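Local coordinates for protein glycoside transferase (PDB 6R2M) that is an extracellular glycoside hydrolase that probably acts on exopolysaccharide, at residues Lys67-Gln70 with Glu71-His75. Numbering follows the deposited sequence.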
loop_
_atom_site.group_PDB
_atom_site.type_symbol
_atom_site.label_atom_id
_atom_site.label_comp_id
_atom_site.label_asym_id
_atom_site.label_seq_id
_atom_site.Cartn_x
_atom_site.Cartn_y
_atom_site.Cartn_z
ATOM N N LYS A 67 7.343 -13.390 16.218
ATOM C CA LYS A 67 6.398 -14.488 16.392
ATOM C C LYS A 67 5.109 -14.247 15.617
ATOM O O LYS A 67 4.641 -15.127 14.878
ATOM C CB LYS A 67 6.091 -14.695 17.871
ATOM C CG LYS A 67 4.939 -15.636 18.135
ATOM C CD LYS A 67 4.777 -15.855 19.633
ATOM C CE LYS A 67 3.529 -16.666 19.947
ATOM N NZ LYS A 67 2.291 -15.920 19.580
ATOM N N THR A 68 4.520 -13.057 15.760
ATOM C CA THR A 68 3.299 -12.784 15.007
ATOM C C THR A 68 3.592 -12.677 13.509
ATOM O O THR A 68 2.771 -13.102 12.695
ATOM C CB THR A 68 2.602 -11.524 15.541
ATOM O OG1 THR A 68 2.507 -11.608 16.972
ATOM C CG2 THR A 68 1.163 -11.399 14.966
ATOM N N PHE A 69 4.767 -12.170 13.132
ATOM C CA PHE A 69 5.131 -12.116 11.720
ATOM C C PHE A 69 5.138 -13.516 11.105
ATOM O O PHE A 69 4.592 -13.729 10.017
ATOM C CB PHE A 69 6.497 -11.432 11.543
ATOM C CG PHE A 69 6.855 -11.194 10.106
ATOM C CD1 PHE A 69 7.518 -12.171 9.384
ATOM C CD2 PHE A 69 6.472 -10.021 9.453
ATOM C CE1 PHE A 69 7.829 -11.980 8.047
ATOM C CE2 PHE A 69 6.768 -9.825 8.104
ATOM C CZ PHE A 69 7.448 -10.807 7.398
ATOM N N GLN A 70 5.780 -14.477 11.774
ATOM C CA GLN A 70 5.824 -15.837 11.235
ATOM C C GLN A 70 4.435 -16.464 11.194
ATOM O O GLN A 70 4.130 -17.223 10.264
ATOM C CB GLN A 70 6.796 -16.695 12.053
ATOM C CG GLN A 70 6.816 -18.188 11.680
ATOM C CD GLN A 70 7.145 -18.441 10.223
ATOM O OE1 GLN A 70 8.000 -17.787 9.649
ATOM N NE2 GLN A 70 6.457 -19.406 9.618
ATOM N N GLU A 71 3.573 -16.144 12.166
ATOM C CA GLU A 71 2.205 -16.654 12.111
ATOM C C GLU A 71 1.507 -16.162 10.855
ATOM O O GLU A 71 0.780 -16.923 10.202
ATOM C CB GLU A 71 1.419 -16.236 13.355
ATOM C CG GLU A 71 1.772 -17.081 14.566
ATOM C CD GLU A 71 1.335 -16.451 15.857
ATOM O OE1 GLU A 71 0.767 -15.343 15.814
ATOM O OE2 GLU A 71 1.580 -17.065 16.919
ATOM N N GLN A 72 1.757 -14.903 10.480
ATOM C CA GLN A 72 1.195 -14.364 9.250
ATOM C C GLN A 72 1.805 -15.023 8.020
ATOM O O GLN A 72 1.086 -15.299 7.058
ATOM C CB GLN A 72 1.390 -12.849 9.202
ATOM C CG GLN A 72 0.607 -12.147 10.315
ATOM C CD GLN A 72 -0.862 -12.542 10.304
ATOM O OE1 GLN A 72 -1.553 -12.354 9.310
ATOM N NE2 GLN A 72 -1.346 -13.080 11.422
ATOM N N VAL A 73 3.121 -15.274 8.024
ATOM C CA VAL A 73 3.735 -15.952 6.876
ATOM C C VAL A 73 3.091 -17.319 6.672
ATOM O O VAL A 73 2.858 -17.744 5.534
ATOM C CB VAL A 73 5.266 -16.071 7.043
ATOM C CG1 VAL A 73 5.880 -16.906 5.916
ATOM C CG2 VAL A 73 5.902 -14.708 7.057
ATOM N N SER A 74 2.774 -18.012 7.768
ATOM C CA SER A 74 2.117 -19.314 7.667
ATOM C C SER A 74 0.733 -19.191 7.049
ATOM O O SER A 74 0.363 -19.999 6.189
ATOM C CB SER A 74 2.032 -19.974 9.041
ATOM O OG SER A 74 3.302 -20.473 9.422
ATOM N N HIS A 75 -0.049 -18.195 7.478
ATOM C CA HIS A 75 -1.360 -17.985 6.862
ATOM C C HIS A 75 -1.217 -17.612 5.398
ATOM O O HIS A 75 -2.027 -18.019 4.556
ATOM C CB HIS A 75 -2.142 -16.888 7.595
ATOM C CG HIS A 75 -2.627 -17.286 8.952
ATOM N ND1 HIS A 75 -3.371 -18.423 9.177
ATOM C CD2 HIS A 75 -2.478 -16.690 10.159
ATOM C CE1 HIS A 75 -3.649 -18.517 10.467
ATOM N NE2 HIS A 75 -3.119 -17.477 11.086
HETATM O O HOH W 1 0.948 -13.663 17.904
HETATM O O HOH W 2 4.769 -21.164 11.342
#
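Within helix 66-79, an i to i+4 salt bridge joins K67 to E71 one turn further on. NZ of K67 lies 3.0 Å from OE2 of E71 and meets it on the syn side, 26° out of the carboxylate plane. The lysine chain runs extended as far as CE and bends only at its last torsion (chi4 -66°), which brings the ammonium group over to the acid. The second carboxylate oxygen is used as well: a water donates to OE1 of E71 at 2.7 Å and also to OG1 of T68, while K67 NZ gives it a weak bond. OG1 has a further partner in D65, just before this turn, so the start of the helix carries a linked polar cluster.

Four consecutive main-chain bonds, from E71 N to K67 O through S74 N to Q70 O, identify the turn as alpha-helical; their N-H...O angles are 155-156°. On the inward side F69 and V73 form the apolar i to i+4 pair, CE1 of F69 standing 3.5 Å from CG2 of V73, with the methyl oblique to the ring. Both residues reach L110 of helix 100-116 and Y122 of helix 120-136, and the F69 and Y122 rings meet edge-to-face.

Q70 divides its amide between two neighbours: OE1 is hydrogen-bonded to Y122 OH, and NE2 donates to a second water at 3.0 Å. That water continues the link along the helix, lying 2.5 Å from OG of S74.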